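Local coordinates for protein pectate lyase/Amb allergen (Acidovorax citrulli, PDB 4HWV) that probably cleaves pectate by calcium-dependent beta-elimination as a secreted polysaccharide lyase, at residues Ala56-Thr61 / Gly68-Thr73; Arg138-Lys143 / Phe209-Pro214; Val237-Asn242 / Ser293-His298; Thr309-Ala314 / Ala405-Asp410; Ala393-Val398 / Gly434-Thr439. All blocks are in the same frame, centred on the assembly; numbering follows the deposited sequence.

Contact 1: residues Ala56-Thr61 / Gly68-Thr73; sequences ALYGNT and GSVQGT
Y58 and T61, where helix 50-57 ends, meet V70, G72 and T73 on and just after strand 70-71 of the small hairpin it forms with strand 63-64. Hydrogen bonding runs through one hydroxyl. T61 OG1 accepts from T73 N at 3.0 Å (N-H...O 154°) and donates to Y58 O at 2.8 Å, reaching it in the carbonyl plane on a lone pair. Y58 O also takes T61 N, the bond that closes the type I' turn Y58-T61, so two donors grip it. Threonine suits the place because its short hydroxyl, held between the backbone N and carbonyl carbon (chi1 71°), can do both jobs.

Apolar contact comes from the Y58 ring. V70 CG1 sits over one face in a CH-pi contact, 4.1 Å from the ring centroid, while G72 C lies at the edge, in plane. G72 suits its place because its backbone angles (phi 143°) are hard for other residues to adopt. G59, with positive phi, is the C-prime residue of the Schellman motif that ends the helix.

Y58 O and T73 O, both acceptors, stand only 3.2 Å apart; the T61 hydroxyl beside them, bonded to Y58 O and T73 N, probably offsets their repulsion and ties the helix end to the hairpin.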
# COMPACT_ATOMS: atom_id res chain seq x y z
N ALA A 56 -19.37 20.47 -8.81
CA ALA A 56 -19.89 21.01 -7.56
C ALA A 56 -19.07 22.24 -7.13
O ALA A 56 -19.62 23.28 -6.74
CB ALA A 56 -19.89 19.94 -6.48
N LEU A 57 -17.75 22.13 -7.22
CA LEU A 57 -16.88 23.24 -6.84
C LEU A 57 -17.06 24.45 -7.75
O LEU A 57 -16.85 25.60 -7.32
CB LEU A 57 -15.42 22.79 -6.86
CG LEU A 57 -15.04 21.75 -5.80
CD1 LEU A 57 -13.69 21.13 -6.13
CD2 LEU A 57 -15.01 22.34 -4.40
N TYR A 58 -17.45 24.20 -9.00
CA TYR A 58 -17.57 25.24 -10.02
C TYR A 58 -19.03 25.63 -10.28
O TYR A 58 -19.32 26.37 -11.22
CB TYR A 58 -16.89 24.78 -11.32
CG TYR A 58 -15.37 24.89 -11.32
CD1 TYR A 58 -14.60 24.11 -10.46
CD2 TYR A 58 -14.72 25.76 -12.18
CE1 TYR A 58 -13.22 24.21 -10.45
CE2 TYR A 58 -13.33 25.86 -12.19
CZ TYR A 58 -12.59 25.07 -11.31
OH TYR A 58 -11.21 25.14 -11.28
N GLY A 59 -19.96 25.15 -9.46
CA GLY A 59 -21.36 25.49 -9.65
C GLY A 59 -21.85 25.18 -11.05
O GLY A 59 -22.60 25.96 -11.66
N ASN A 60 -21.40 24.05 -11.57
CA ASN A 60 -21.81 23.55 -12.88
C ASN A 60 -21.37 24.44 -14.04
O ASN A 60 -21.94 24.37 -15.12
CB ASN A 60 -23.32 23.26 -12.90
CG ASN A 60 -23.65 22.02 -12.14
OD1 ASN A 60 -23.24 20.94 -12.54
ND2 ASN A 60 -24.37 22.16 -11.03
N THR A 61 -20.32 25.23 -13.82
CA THR A 61 -19.78 26.04 -14.91
C THR A 61 -18.51 25.46 -15.51
O THR A 61 -17.95 26.04 -16.43
CB THR A 61 -19.46 27.48 -14.46
OG1 THR A 61 -18.30 27.46 -13.61
CG2 THR A 61 -20.64 28.14 -13.75
N GLY A 68 -8.89 15.98 -18.99
CA GLY A 68 -9.20 16.22 -17.60
C GLY A 68 -8.96 17.65 -17.15
O GLY A 68 -9.44 18.03 -16.08
N SER A 69 -8.26 18.44 -17.94
CA SER A 69 -8.00 19.82 -17.54
C SER A 69 -9.30 20.63 -17.51
O SER A 69 -10.27 20.30 -18.21
CB SER A 69 -6.95 20.48 -18.43
OG SER A 69 -7.36 20.53 -19.78
N VAL A 70 -9.31 21.67 -16.69
CA VAL A 70 -10.54 22.39 -16.36
C VAL A 70 -10.51 23.85 -16.75
O VAL A 70 -9.52 24.55 -16.51
CB VAL A 70 -10.79 22.32 -14.84
CG1 VAL A 70 -12.06 23.07 -14.45
CG2 VAL A 70 -10.84 20.87 -14.35
N GLN A 71 -11.61 24.31 -17.35
CA GLN A 71 -11.91 25.73 -17.50
C GLN A 71 -13.20 26.02 -16.77
O GLN A 71 -14.04 25.13 -16.65
CB GLN A 71 -12.14 26.06 -18.97
CG GLN A 71 -10.97 25.81 -19.91
CD GLN A 71 -11.39 26.03 -21.35
OE1 GLN A 71 -11.83 25.09 -22.04
NE2 GLN A 71 -11.30 27.27 -21.81
N GLY A 72 -13.38 27.24 -16.30
CA GLY A 72 -14.67 27.63 -15.75
C GLY A 72 -14.53 28.55 -14.55
O GLY A 72 -13.44 29.04 -14.26
N THR A 73 -15.62 28.76 -13.83
CA THR A 73 -15.65 29.74 -12.74
C THR A 73 -15.85 29.04 -11.40
O THR A 73 -16.94 28.55 -11.14
CB THR A 73 -16.77 30.75 -12.95
OG1 THR A 73 -16.58 31.40 -14.22
CG2 THR A 73 -16.78 31.81 -11.84

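Contact 2: residues Arg138-Lys143 / Phe209-Pro214; sequences RTVSGK and FPQWDP
V140 N donates to a water at 3.0 Å, and that water donates to W212 O at 3.2 Å, a single-water bridge between the loop before helix 143-159 and strand 211-213. This strand pairs antiparallel with 221-223, a two-stranded element distinct from the long parallel strand ladders of the right-handed beta-helix. The bridge lets the two backbones meet although they do not bond directly.

V140 carries most of the packing, and its branched side chain is well shaped to fill the angle between strand and proline. With CG1 anti to the carbonyl carbon (chi1 -62°), that methyl comes within 3.6 Å of P214 CD, the two side chains crossing at about a right angle. V140 CG1 also meets W212 CD1 at 4.3 Å, obliquely to the indole. Elsewhere V140 touches Y125 and Y129 of helix 118-129, so the helix covers another part of it.

W212 has aromatic neighbours: W258 meets it edge to face, and W222 touches it with planes at about 55°. Within its own segment, P214 N lies over one face of the indole, offset toward the rim. A proline is apt after D213, offering a compact apolar ring and no N-H to satisfy.

The polar ends are held elsewhere: Q211 NE2 bonds to E145, and D213 OD1 to T215, while T139 CG2 lies 4.0 Å from D213 OD1. R138 O, which accepts from W134 NE1, rests against the proline ring with P214 CG 3.5 Å away.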
# COMPACT_ATOMS: atom_id res chain seq x y z
N ARG A 138 24.88 22.87 -11.21
CA ARG A 138 23.76 23.60 -11.78
C ARG A 138 22.53 22.73 -11.81
O ARG A 138 22.62 21.50 -11.77
CB ARG A 138 24.10 24.09 -13.19
CG ARG A 138 24.41 22.96 -14.16
CD ARG A 138 24.82 23.49 -15.54
NE ARG A 138 25.16 22.39 -16.44
CZ ARG A 138 24.93 22.40 -17.76
NH1 ARG A 138 24.35 23.44 -18.33
NH2 ARG A 138 25.27 21.36 -18.49
N THR A 139 21.38 23.39 -11.87
CA THR A 139 20.10 22.72 -12.00
C THR A 139 20.01 22.04 -13.37
O THR A 139 20.79 22.34 -14.28
CB THR A 139 18.98 23.74 -11.86
OG1 THR A 139 19.20 24.80 -12.79
CG2 THR A 139 18.98 24.32 -10.44
N VAL A 140 19.08 21.10 -13.52
CA VAL A 140 18.97 20.39 -14.78
C VAL A 140 18.29 21.24 -15.84
O VAL A 140 17.44 22.09 -15.53
CB VAL A 140 18.24 19.02 -14.63
CG1 VAL A 140 19.02 18.10 -13.70
CG2 VAL A 140 16.81 19.21 -14.12
N SER A 141 18.65 20.99 -17.09
CA SER A 141 18.06 21.69 -18.22
C SER A 141 18.23 20.81 -19.45
O SER A 141 18.95 19.82 -19.41
CB SER A 141 18.75 23.03 -18.45
OG SER A 141 20.07 22.83 -18.93
N GLY A 142 17.57 21.16 -20.55
CA GLY A 142 17.71 20.40 -21.77
C GLY A 142 16.53 19.48 -22.02
O GLY A 142 15.55 19.44 -21.26
N LYS A 143 16.66 18.69 -23.07
CA LYS A 143 15.56 17.95 -23.64
C LYS A 143 14.85 16.98 -22.67
O LYS A 143 13.64 17.05 -22.55
CB LYS A 143 15.99 17.25 -24.94
CG LYS A 143 14.99 16.26 -25.49
CD LYS A 143 15.48 15.71 -26.82
CE LYS A 143 14.58 14.61 -27.31
NZ LYS A 143 15.07 14.13 -28.64
N PHE A 209 6.27 12.26 -12.04
CA PHE A 209 7.38 12.93 -12.73
C PHE A 209 8.23 13.75 -11.77
O PHE A 209 8.41 14.96 -11.95
CB PHE A 209 6.84 13.75 -13.90
CG PHE A 209 6.14 12.90 -14.91
CD1 PHE A 209 6.89 12.14 -15.82
CD2 PHE A 209 4.75 12.78 -14.92
CE1 PHE A 209 6.27 11.29 -16.71
CE2 PHE A 209 4.13 11.92 -15.82
CZ PHE A 209 4.89 11.17 -16.71
N PRO A 210 8.79 13.10 -10.73
CA PRO A 210 9.67 13.84 -9.81
C PRO A 210 10.87 14.39 -10.56
O PRO A 210 11.33 13.80 -11.55
CB PRO A 210 10.10 12.77 -8.80
CG PRO A 210 9.99 11.50 -9.57
CD PRO A 210 8.80 11.65 -10.45
N GLN A 211 11.38 15.52 -10.07
CA GLN A 211 12.51 16.18 -10.69
C GLN A 211 13.74 15.91 -9.87
O GLN A 211 13.71 15.99 -8.65
CB GLN A 211 12.27 17.68 -10.73
CG GLN A 211 13.39 18.48 -11.40
CD GLN A 211 13.26 19.96 -11.10
OE1 GLN A 211 13.27 20.36 -9.93
NE2 GLN A 211 13.13 20.78 -12.15
N TRP A 212 14.85 15.62 -10.55
CA TRP A 212 16.13 15.56 -9.87
C TRP A 212 16.72 16.97 -9.81
O TRP A 212 16.89 17.62 -10.84
CB TRP A 212 17.10 14.62 -10.58
CG TRP A 212 18.48 14.63 -10.01
CD1 TRP A 212 19.61 15.11 -10.60
CD2 TRP A 212 18.90 14.11 -8.73
NE1 TRP A 212 20.70 14.94 -9.77
CE2 TRP A 212 20.29 14.32 -8.62
CE3 TRP A 212 18.23 13.49 -7.66
CZ2 TRP A 212 21.03 13.95 -7.49
CZ3 TRP A 212 18.96 13.11 -6.54
CH2 TRP A 212 20.35 13.36 -6.46
N ASP A 213 16.98 17.47 -8.61
CA ASP A 213 17.62 18.78 -8.48
C ASP A 213 19.02 18.53 -7.94
O ASP A 213 19.18 18.30 -6.74
CB ASP A 213 16.86 19.70 -7.53
CG ASP A 213 17.52 21.07 -7.39
OD1 ASP A 213 18.65 21.30 -7.90
OD2 ASP A 213 16.90 21.94 -6.76
N PRO A 214 20.04 18.58 -8.82
CA PRO A 214 21.43 18.32 -8.39
C PRO A 214 21.92 19.24 -7.27
O PRO A 214 22.84 18.87 -6.56
CB PRO A 214 22.26 18.58 -9.66
CG PRO A 214 21.28 18.43 -10.80
CD PRO A 214 19.94 18.88 -10.26
O HOH W 1 17.27 20.75 -11.21

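Contact 3: residues Val237-Asn242 / Ser293-His298; sequences VWIDHN and SNNHFH
D240 holds CG anti to its backbone N (chi1 176°), and S293, across the parallel bridge, holds OG between its backbone N and carbonyl carbon (chi1 54°); the carboxylate and hydroxyl thus meet on one side of the sheet. S293 OG donates to D240 OD1 at 2.7 Å on the anti lone pair, and N294 ND2 reaches the same oxygen at 2.8 Å, nearly along its C-O axis. Serine suits the spot because its hydroxyl also accepts from W238 NE1, at 2.8 Å. The other oxygen, D240 OD2, takes H241 ND1 at 2.7 Å, lying in the imidazole plane, and is salt-bridged to R198. N294 CB packs over the centre of the H241 ring, 3.6 Å above it.

Past the bridge, H241 and N294 both adopt positive phi, which turns each chain sharply before the next strand. N242 and N295 follow, side by side and pointing the same way, their amide planes 11° apart. N295 OD1 accepts from N242 N at 2.8 Å and, more distantly, from N242 ND2; N295 ND2 donates to I239 O from above the carbonyl plane, while S293 N meets that carbonyl too. N242 OD1 goes on to I200 N, and N295 N to N329 OD1.

This is the asparagine ladder in the turns of pectate lyase beta-helices. The asparagine amide carries an N-H donor and a C=O acceptor on a short chain, so stacked turns can satisfy buried backbone polar atoms; the buried carboxylate, with four donors, is probably stable as an anion.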
# COMPACT_ATOMS: atom_id res chain seq x y z
N VAL A 237 -9.79 27.95 7.71
CA VAL A 237 -9.83 26.60 7.17
C VAL A 237 -9.84 25.62 8.33
O VAL A 237 -8.96 25.70 9.20
CB VAL A 237 -8.59 26.32 6.26
CG1 VAL A 237 -8.59 24.88 5.78
CG2 VAL A 237 -8.55 27.28 5.06
N TRP A 238 -10.82 24.73 8.34
CA TRP A 238 -10.96 23.75 9.40
C TRP A 238 -10.92 22.35 8.78
O TRP A 238 -11.80 21.98 7.98
CB TRP A 238 -12.28 23.96 10.15
CG TRP A 238 -12.45 23.06 11.35
CD1 TRP A 238 -11.49 22.66 12.24
CD2 TRP A 238 -13.67 22.43 11.78
NE1 TRP A 238 -12.04 21.85 13.20
CE2 TRP A 238 -13.38 21.69 12.94
CE3 TRP A 238 -15.00 22.43 11.29
CZ2 TRP A 238 -14.35 20.92 13.61
CZ3 TRP A 238 -15.96 21.68 11.97
CH2 TRP A 238 -15.63 20.93 13.10
N ILE A 239 -9.87 21.61 9.13
CA ILE A 239 -9.64 20.27 8.61
C ILE A 239 -9.78 19.34 9.80
O ILE A 239 -8.91 19.31 10.67
CB ILE A 239 -8.23 20.19 7.98
CG1 ILE A 239 -8.16 21.13 6.77
CG2 ILE A 239 -7.86 18.75 7.65
CD1 ILE A 239 -6.73 21.44 6.32
N ASP A 240 -10.89 18.61 9.83
CA ASP A 240 -11.29 17.90 11.04
C ASP A 240 -11.75 16.47 10.76
O ASP A 240 -12.54 16.22 9.85
CB ASP A 240 -12.45 18.66 11.71
CG ASP A 240 -13.00 17.94 12.92
OD1 ASP A 240 -12.35 17.96 14.00
OD2 ASP A 240 -14.09 17.33 12.79
N HIS A 241 -11.27 15.51 11.56
CA HIS A 241 -11.76 14.14 11.47
C HIS A 241 -11.55 13.54 10.08
O HIS A 241 -12.43 12.86 9.53
CB HIS A 241 -13.24 14.04 11.88
CG HIS A 241 -13.46 13.92 13.36
ND1 HIS A 241 -13.90 14.97 14.13
CD2 HIS A 241 -13.38 12.85 14.19
CE1 HIS A 241 -14.07 14.55 15.38
NE2 HIS A 241 -13.75 13.27 15.44
N ASN A 242 -10.35 13.75 9.53
CA ASN A 242 -9.97 13.11 8.27
C ASN A 242 -8.80 12.17 8.55
O ASN A 242 -8.17 12.23 9.61
CB ASN A 242 -9.52 14.13 7.22
CG ASN A 242 -10.58 15.18 6.97
OD1 ASN A 242 -11.59 14.91 6.30
ND2 ASN A 242 -10.35 16.39 7.49
N SER A 293 -7.74 19.38 13.34
CA SER A 293 -8.19 18.78 14.59
C SER A 293 -8.67 17.35 14.36
O SER A 293 -9.32 17.05 13.36
CB SER A 293 -9.32 19.62 15.20
OG SER A 293 -10.37 19.82 14.26
N ASN A 294 -8.33 16.47 15.30
CA ASN A 294 -8.93 15.13 15.35
C ASN A 294 -8.71 14.31 14.08
O ASN A 294 -9.56 13.50 13.72
CB ASN A 294 -10.45 15.25 15.63
CG ASN A 294 -10.74 16.15 16.81
OD1 ASN A 294 -10.18 15.96 17.89
ND2 ASN A 294 -11.61 17.15 16.60
N ASN A 295 -7.57 14.52 13.42
CA ASN A 295 -7.23 13.76 12.21
C ASN A 295 -6.27 12.63 12.53
O ASN A 295 -5.59 12.65 13.56
CB ASN A 295 -6.55 14.65 11.16
CG ASN A 295 -7.38 15.85 10.76
OD1 ASN A 295 -8.35 15.72 10.00
ND2 ASN A 295 -7.00 17.02 11.25
N HIS A 296 -6.22 11.63 11.65
CA HIS A 296 -5.23 10.57 11.70
C HIS A 296 -4.30 10.74 10.50
O HIS A 296 -4.72 10.54 9.37
CB HIS A 296 -5.93 9.22 11.64
CG HIS A 296 -5.00 8.04 11.74
ND1 HIS A 296 -5.40 6.77 11.40
CD2 HIS A 296 -3.71 7.94 12.16
CE1 HIS A 296 -4.41 5.93 11.62
NE2 HIS A 296 -3.37 6.61 12.08
N PHE A 297 -3.05 11.12 10.75
CA PHE A 297 -2.05 11.26 9.70
C PHE A 297 -1.09 10.10 9.85
O PHE A 297 -0.54 9.92 10.93
CB PHE A 297 -1.23 12.55 9.87
CG PHE A 297 -2.05 13.82 9.87
CD1 PHE A 297 -2.38 14.45 8.68
CD2 PHE A 297 -2.46 14.40 11.06
CE1 PHE A 297 -3.11 15.64 8.67
CE2 PHE A 297 -3.20 15.60 11.06
CZ PHE A 297 -3.52 16.21 9.87
N HIS A 298 -0.86 9.33 8.80
CA HIS A 298 0.04 8.19 8.96
C HIS A 298 0.80 7.85 7.70
O HIS A 298 0.32 8.07 6.60
CB HIS A 298 -0.70 6.95 9.52
CG HIS A 298 -1.72 6.33 8.61
ND1 HIS A 298 -1.42 5.31 7.72
CD2 HIS A 298 -3.06 6.55 8.49
CE1 HIS A 298 -2.52 4.94 7.09
NE2 HIS A 298 -3.53 5.68 7.53

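Contact 4: residues Thr309-Ala314 / Ala405-Asp410; sequences TDVPGA and AARTQD
Helix 405-414 lies against the surface loop that follows strand 302-306, and the junction is made by D310, V311 and P312 on the loop and by R407 and D410, three residues apart on the helix. An ST turn shapes the loop: T309 OG1 accepts from V311 N at 3.0 Å. P312 then presents a rigid ring to the helix. Its CG touches D410 CB and R407 O, each at 3.7 Å, and P312 CD meets R407 CD at 3.9 Å, the two side chains crossing at about a right angle.

R407 bends at chi2 (-59°), which brings CD to the proline and to D310 O, the latter 3.8 Å away. V311 CG2 lies 4.0 Å from R407 NE. Arginine fits because its methylenes serve as apolar surface while the charged tip goes elsewhere: R407 NH1 forms a salt bridge with D410 OD2 at 3.1 Å.

The loop charge is spoken for separately, since D310 OD1 pairs with R342, and D310 O accepts from Y343 OH. Loop and helix are therefore joined by van der Waals contact, mostly of carbon with carbon and carbonyl oxygen, and the salt bridge, internal to the helix, probably steadies the arginine shaft that does the touching.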
# COMPACT_ATOMS: atom_id res chain seq x y z
N THR A 309 9.88 29.22 2.95
CA THR A 309 11.17 29.85 2.75
C THR A 309 11.68 30.63 3.97
O THR A 309 10.91 31.25 4.70
CB THR A 309 11.15 30.81 1.54
OG1 THR A 309 12.43 31.43 1.41
CG2 THR A 309 10.09 31.88 1.69
N ASP A 310 12.99 30.61 4.19
CA ASP A 310 13.59 31.44 5.23
C ASP A 310 13.55 32.93 4.89
O ASP A 310 13.72 33.76 5.77
CB ASP A 310 15.06 31.07 5.44
CG ASP A 310 15.25 29.77 6.18
OD1 ASP A 310 14.27 29.22 6.75
OD2 ASP A 310 16.43 29.34 6.24
N VAL A 311 13.39 33.27 3.62
CA VAL A 311 13.53 34.67 3.23
C VAL A 311 12.26 35.42 3.65
O VAL A 311 11.16 35.03 3.26
CB VAL A 311 13.70 34.80 1.70
CG1 VAL A 311 13.84 36.27 1.33
CG2 VAL A 311 14.90 34.01 1.22
N PRO A 312 12.41 36.48 4.46
CA PRO A 312 11.21 37.22 4.87
C PRO A 312 10.65 38.06 3.74
O PRO A 312 11.38 38.55 2.89
CB PRO A 312 11.72 38.14 5.99
CG PRO A 312 13.21 38.32 5.70
CD PRO A 312 13.65 37.03 5.04
N GLY A 313 9.33 38.21 3.73
CA GLY A 313 8.69 39.01 2.71
C GLY A 313 7.19 38.89 2.80
O GLY A 313 6.66 37.88 3.29
N ALA A 314 6.50 39.91 2.33
CA ALA A 314 5.05 39.95 2.44
C ALA A 314 4.35 38.80 1.72
O ALA A 314 3.29 38.37 2.12
CB ALA A 314 4.51 41.28 1.92
N ALA A 405 20.34 34.23 11.90
CA ALA A 405 20.25 35.62 12.35
C ALA A 405 20.20 36.63 11.23
O ALA A 405 19.61 37.70 11.39
CB ALA A 405 21.40 35.95 13.28
N ALA A 406 20.81 36.33 10.10
CA ALA A 406 20.81 37.32 9.02
C ALA A 406 19.39 37.52 8.50
O ALA A 406 18.93 38.65 8.26
CB ALA A 406 21.74 36.89 7.90
N ARG A 407 18.66 36.42 8.40
CA ARG A 407 17.27 36.46 7.98
C ARG A 407 16.39 37.17 9.01
O ARG A 407 15.50 37.94 8.64
CB ARG A 407 16.75 35.06 7.67
CG ARG A 407 17.40 34.42 6.43
CD ARG A 407 17.16 35.30 5.18
NE ARG A 407 17.68 34.71 3.95
CZ ARG A 407 18.57 35.30 3.16
NH1 ARG A 407 19.06 36.50 3.46
NH2 ARG A 407 18.98 34.69 2.06
N THR A 408 16.66 36.95 10.30
CA THR A 408 15.98 37.68 11.37
C THR A 408 16.12 39.20 11.21
O THR A 408 15.14 39.96 11.37
CB THR A 408 16.52 37.26 12.74
OG1 THR A 408 16.35 35.84 12.89
CG2 THR A 408 15.78 38.00 13.89
N GLN A 409 17.32 39.66 10.89
CA GLN A 409 17.54 41.09 10.75
C GLN A 409 16.89 41.64 9.48
O GLN A 409 16.35 42.75 9.48
CB GLN A 409 19.04 41.42 10.80
CG GLN A 409 19.37 42.84 11.27
CD GLN A 409 18.78 43.19 12.63
OE1 GLN A 409 18.48 44.35 12.91
NE2 GLN A 409 18.59 42.18 13.48
N ASP A 410 16.92 40.86 8.40
CA ASP A 410 16.21 41.22 7.17
C ASP A 410 14.71 41.41 7.44
O ASP A 410 14.06 42.35 6.98
CB ASP A 410 16.42 40.14 6.09
CG ASP A 410 17.87 40.05 5.60
OD1 ASP A 410 18.68 40.96 5.88
OD2 ASP A 410 18.19 39.05 4.91

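Contact 5: residues Ala393-Val398 / Gly434-Thr439; sequences ARPADV and GPADLT
L438, at the first turn of helix 438-445, reaches across to V398 and P395. From CB, chi1 (-59°) sets CG anti to the carbonyl carbon; CB and CG make no close contact across the interface, and the two methyls do the touching. CD1 approaches V398 CG1 at 4.1 Å. CD2 makes more contacts, 3.7 Å from V398 CB and equally near V398 CG1, and it also lies 3.7 Å from P395 O. Leucine suits this buried place because its forked end can meet a valine and the backbone of the turn together, and F424 and T429 pack on it as well.

P395 completes the surface. Its CG rests on A436 CB at 3.9 Å, and its CB lies at the same distance from D437 O. A436 offers only a methyl, so the proline ring packs directly on CB, while the proline opens the helical turn that follows R394, where V398 N bonds back to P395 O at 2.9 Å. D397 secures that turn from within: D397 OD2 accepts R394 N at 2.8 Å and is salt-bridged to R391.

Across the contact, D437 is the helix N-cap, its OD1 bonding to A440 N. The contact thus joins the loop between strands 376-387 and 399-401 to the first turn of helix 438-445, which follows the last strands of the parallel beta-helix.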
# COMPACT_ATOMS: atom_id res chain seq x y z
N ALA A 393 14.79 7.05 22.92
CA ALA A 393 14.50 8.38 22.38
C ALA A 393 14.77 9.45 23.44
O ALA A 393 14.65 9.20 24.64
CB ALA A 393 13.06 8.44 21.93
N ARG A 394 15.14 10.64 22.98
CA ARG A 394 15.46 11.78 23.84
C ARG A 394 14.64 12.99 23.40
O ARG A 394 14.19 13.03 22.26
CB ARG A 394 16.93 12.16 23.67
CG ARG A 394 17.92 11.08 23.98
CD ARG A 394 17.85 10.75 25.45
N PRO A 395 14.50 13.99 24.28
CA PRO A 395 13.80 15.22 23.89
C PRO A 395 14.37 15.82 22.62
O PRO A 395 13.60 16.33 21.82
CB PRO A 395 14.00 16.13 25.10
CG PRO A 395 14.02 15.16 26.25
CD PRO A 395 14.81 13.99 25.73
N ALA A 396 15.69 15.75 22.43
CA ALA A 396 16.31 16.28 21.23
C ALA A 396 15.89 15.60 19.94
O ALA A 396 16.10 16.15 18.87
CB ALA A 396 17.83 16.27 21.37
N ASP A 397 15.29 14.41 20.02
CA ASP A 397 14.76 13.76 18.82
C ASP A 397 13.41 14.34 18.43
O ASP A 397 12.94 14.12 17.31
CB ASP A 397 14.57 12.25 19.03
CG ASP A 397 15.87 11.52 19.33
OD1 ASP A 397 16.88 11.76 18.63
OD2 ASP A 397 15.88 10.70 20.27
N VAL A 398 12.79 15.06 19.35
CA VAL A 398 11.38 15.45 19.22
C VAL A 398 11.20 16.93 18.87
O VAL A 398 10.20 17.29 18.25
CB VAL A 398 10.60 15.07 20.51
CG1 VAL A 398 9.12 15.48 20.42
CG2 VAL A 398 10.73 13.58 20.76
N GLY A 434 7.34 9.54 30.28
CA GLY A 434 7.88 10.50 31.22
C GLY A 434 7.96 11.90 30.63
O GLY A 434 8.02 12.07 29.42
N PRO A 435 7.96 12.93 31.49
CA PRO A 435 8.07 14.30 30.97
C PRO A 435 9.33 14.53 30.14
O PRO A 435 10.39 13.97 30.42
CB PRO A 435 8.11 15.15 32.25
CG PRO A 435 7.38 14.33 33.26
CD PRO A 435 7.78 12.90 32.95
N ALA A 436 9.19 15.36 29.11
CA ALA A 436 10.30 15.74 28.23
C ALA A 436 10.30 17.25 28.07
O ALA A 436 9.30 17.84 27.69
CB ALA A 436 10.14 15.07 26.88
N ASP A 437 11.43 17.88 28.35
CA ASP A 437 11.57 19.32 28.21
C ASP A 437 12.02 19.66 26.79
O ASP A 437 13.22 19.69 26.51
CB ASP A 437 12.58 19.86 29.24
CG ASP A 437 12.67 21.38 29.25
OD1 ASP A 437 12.15 22.03 28.31
OD2 ASP A 437 13.25 21.92 30.22
N LEU A 438 11.08 19.91 25.90
CA LEU A 438 11.46 20.17 24.51
C LEU A 438 12.15 21.52 24.37
O LEU A 438 13.00 21.69 23.51
CB LEU A 438 10.24 20.12 23.57
CG LEU A 438 9.47 18.80 23.54
CD1 LEU A 438 8.31 18.88 22.56
CD2 LEU A 438 10.38 17.59 23.22
N THR A 439 11.77 22.48 25.21
CA THR A 439 12.36 23.81 25.12
C THR A 439 13.88 23.77 25.36
O THR A 439 14.64 24.42 24.66
CB THR A 439 11.68 24.79 26.09
OG1 THR A 439 10.29 24.89 25.76
CG2 THR A 439 12.32 26.16 26.00

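Overall arrangement
The five contacts follow one another along the chain except that 4 and 5 interleave, their segments alternating. Contact 3 lies nearest the middle, about 10 Å from the chain's centre, whereas the centres of the others lie 23 to 25 Å out. Contacts 1 and 5 sit on opposite sides of the chain's centre, their own centres 48 Å apart, one beside helix 50-57 and the other beside helix 438-445. Contact 3 links successive coils of the beta-helix, and contact 5 reaches the same strand system; contact 2 joins a loop to strand 211-213 and contact 4 a loop to helix 405-414. None touches another: buried polar bonds link coils inside the solenoid, while smaller contacts join the loops and helices around it.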